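PDB 6K10: aldehyde dehydrogenase from Staphylococcus aureus, which oxidises the carotenoid aldehyde 4,4'-diaponeurosporen-4-al to 4,4'-diaponeurosporenoic acid in the biosynthesis of the virulence pigment staphyloxanthin. Local coordinates for residues Glu130-Ala135 against Ala142-Ser147. The protein carries 1 engineered substitution. Sequence-based numbering, arbitrary orientation.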
ATOM      1  N   GLU A 130       8.620  16.743  -1.910  1.00 22.55           N
ATOM      2  CA  GLU A 130       8.590  15.719  -0.870  1.00 19.42           C
ATOM      3  C   GLU A 130       8.357  14.320  -1.451  1.00 21.50           C
ATOM      4  O   GLU A 130       9.083  13.390  -1.067  1.00 24.23           O
ATOM      5  CB  GLU A 130       7.570  16.075   0.217  1.00 23.44           C
ATOM      6  CG  GLU A 130       7.466  15.009   1.298  1.00 25.51           C
ATOM      7  CD  GLU A 130       8.823  14.631   1.885  1.00 30.48           C
ATOM      8  OE1 GLU A 130       9.053  13.425   2.133  1.00 30.08           O
ATOM      9  OE2 GLU A 130       9.663  15.530   2.101  1.00 30.61           O
ATOM     10  N   PRO A 131       7.404  14.106  -2.371  1.00 20.87           N
ATOM     11  CA  PRO A 131       7.395  12.800  -3.058  1.00 22.64           C
ATOM     12  C   PRO A 131       8.683  12.513  -3.807  1.00 22.59           C
ATOM     13  O   PRO A 131       9.181  11.379  -3.761  1.00 21.19           O
ATOM     14  CB  PRO A 131       6.193  12.897  -4.010  1.00 22.36           C
ATOM     15  CG  PRO A 131       5.379  14.009  -3.512  1.00 25.90           C
ATOM     16  CD  PRO A 131       6.298  14.966  -2.827  1.00 24.01           C
ATOM     17  N   LEU A 132       9.247  13.518  -4.484  1.00 20.60           N
ATOM     18  CA  LEU A 132      10.450  13.297  -5.282  1.00 20.43           C
ATOM     19  C   LEU A 132      11.608  12.799  -4.425  1.00 20.80           C
ATOM     20  O   LEU A 132      12.358  11.905  -4.840  1.00 21.13           O
ATOM     21  CB  LEU A 132      10.849  14.583  -6.002  1.00 20.97           C
ATOM     22  CG  LEU A 132      12.041  14.437  -6.950  1.00 23.46           C
ATOM     23  CD1 LEU A 132      11.677  13.546  -8.130  1.00 25.94           C
ATOM     24  CD2 LEU A 132      12.550  15.790  -7.423  1.00 22.31           C
ATOM     25  N   ILE A 133      11.778  13.377  -3.233  1.00 17.84           N
ATOM     26  CA  ILE A 133      12.824  12.919  -2.321  1.00 21.04           C
ATOM     27  C   ILE A 133      12.692  11.422  -2.083  1.00 20.36           C
ATOM     28  O   ILE A 133      13.670  10.671  -2.160  1.00 22.12           O
ATOM     29  CB  ILE A 133      12.767  13.700  -0.997  1.00 23.62           C
ATOM     30  CG1 ILE A 133      13.084  15.177  -1.224  1.00 24.01           C
ATOM     31  CG2 ILE A 133      13.740  13.107  -0.001  1.00 22.98           C
ATOM     32  CD1 ILE A 133      12.631  16.064  -0.086  1.00 23.14           C
ATOM     33  N   GLY A 134      11.470  10.968  -1.797  1.00 20.80           N
ATOM     34  CA  GLY A 134      11.252   9.543  -1.607  1.00 21.95           C
ATOM     35  C   GLY A 134      11.582   8.740  -2.849  1.00 21.94           C
ATOM     36  O   GLY A 134      12.239   7.699  -2.776  1.00 20.89           O
ATOM     37  N   ALA A 135      11.136   9.220  -4.013  1.00 21.54           N
ATOM     38  CA  ALA A 135      11.417   8.519  -5.262  1.00 21.77           C
ATOM     39  C   ALA A 135      12.916   8.449  -5.526  1.00 21.21           C
ATOM     40  O   ALA A 135      13.439   7.401  -5.920  1.00 26.45           O
ATOM     41  CB  ALA A 135      10.696   9.206  -6.422  1.00 22.63           C
ATOM     42  N   ALA A 142      12.038   9.465 -12.437  1.00 23.38           N
ATOM     43  CA  ALA A 142      10.788  10.151 -12.148  1.00 21.40           C
ATOM     44  C   ALA A 142      10.412  11.113 -13.263  1.00 22.37           C
ATOM     45  O   ALA A 142      11.272  11.726 -13.902  1.00 22.06           O
ATOM     46  CB  ALA A 142      10.864  10.911 -10.819  1.00 22.05           C
ATOM     47  N   ILE A 143       9.105  11.237 -13.475  1.00 20.72           N
ATOM     48  CA  ILE A 143       8.511  12.257 -14.328  1.00 22.66           C
ATOM     49  C   ILE A 143       7.525  13.039 -13.473  1.00 23.75           C
ATOM     50  O   ILE A 143       6.689  12.445 -12.782  1.00 24.65           O
ATOM     51  CB  ILE A 143       7.816  11.642 -15.557  1.00 22.69           C
ATOM     52  CG1 ILE A 143       8.855  11.037 -16.501  1.00 24.85           C
ATOM     53  CG2 ILE A 143       6.982  12.683 -16.282  1.00 24.84           C
ATOM     54  CD1 ILE A 143       8.254  10.310 -17.679  1.00 27.78           C
ATOM     55  N   ILE A 144       7.633  14.363 -13.508  1.00 21.54           N
ATOM     56  CA  ILE A 144       6.855  15.247 -12.649  1.00 22.19           C
ATOM     57  C   ILE A 144       5.877  16.028 -13.512  1.00 20.22           C
ATOM     58  O   ILE A 144       6.256  16.565 -14.560  1.00 23.14           O
ATOM     59  CB  ILE A 144       7.762  16.203 -11.855  1.00 22.29           C
ATOM     60  CG1 ILE A 144       8.770  15.419 -11.013  1.00 24.41           C
ATOM     61  CG2 ILE A 144       6.932  17.126 -10.975  1.00 22.18           C
ATOM     62  CD1 ILE A 144       9.953  16.250 -10.564  1.00 23.09           C
ATOM     63  N   LYS A 145       4.626  16.092 -13.070  1.00 21.49           N
ATOM     64  CA  LYS A 145       3.608  16.927 -13.706  1.00 23.01           C
ATOM     65  C   LYS A 145       3.097  17.919 -12.672  1.00 22.88           C
ATOM     66  O   LYS A 145       2.234  17.571 -11.844  1.00 22.97           O
ATOM     67  CB  LYS A 145       2.470  16.074 -14.268  1.00 27.50           C
ATOM     68  CG  LYS A 145       1.542  16.812 -15.221  1.00 33.15           C
ATOM     69  CD  LYS A 145       0.415  17.488 -14.464  1.00 37.37           C
ATOM     70  CE  LYS A 145      -0.087  18.707 -15.201  1.00 39.60           C
ATOM     71  NZ  LYS A 145      -0.954  19.543 -14.329  1.00 37.73           N
ATOM     72  N   PRO A 146       3.601  19.147 -12.663  1.00 23.27           N
ATOM     73  CA  PRO A 146       3.148  20.144 -11.692  1.00 21.69           C
ATOM     74  C   PRO A 146       1.891  20.862 -12.172  1.00 24.02           C
ATOM     75  O   PRO A 146       1.502  20.785 -13.339  1.00 24.71           O
ATOM     76  CB  PRO A 146       4.337  21.110 -11.620  1.00 22.64           C
ATOM     77  CG  PRO A 146       4.904  21.068 -13.002  1.00 23.40           C
ATOM     78  CD  PRO A 146       4.693  19.657 -13.511  1.00 23.28           C
ATOM     79  N   SER A 147       1.266  21.576 -11.240  1.00 22.46           N
ATOM     80  CA  SER A 147       0.048  22.311 -11.548  1.00 22.91           C
ATOM     81  C   SER A 147       0.345  23.480 -12.479  1.00 23.19           C
ATOM     82  O   SER A 147       1.299  24.234 -12.263  1.00 20.39           O
ATOM     83  CB  SER A 147      -0.601  22.820 -10.264  1.00 24.02           C
ATOM     84  OG  SER A 147      -1.717  23.649 -10.544  1.00 24.05           O
TER
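L132 on helix 126-138 reaches the face of strand 141-145 with its two methyl groups, meeting A142 and I144. L132 CD1 does most of the touching: it lies 3.9 Å from A142 CB and 4.0 Å from I144 CD1. The second branch also takes part, L132 CD2 standing 4.1 Å from I144 CD1, so the end of the isoleucine faces both prongs of the leucine fork. The two longer side chains cross at about a right angle. With CG anti to the backbone N (chi1 -176°), L132 extends its fork to the strand although its CB does not point there directly. A142 and I144 both direct CB toward the helix, whereas I143 between them turns to the other face of the sheet, against L183 of helix 177-184. I170 of the adjacent strand 170-172 touches both L132 and I144 and widens the apolar patch. Here the helix of a beta-alpha-beta unit, which links parallel strands 104-118 and 141-145, is packed back on the strand that follows it. Because no hydrogen bond or charge pair spans the two segments, their buried interface depends on van der Waals contact and exclusion of water from aliphatic groups.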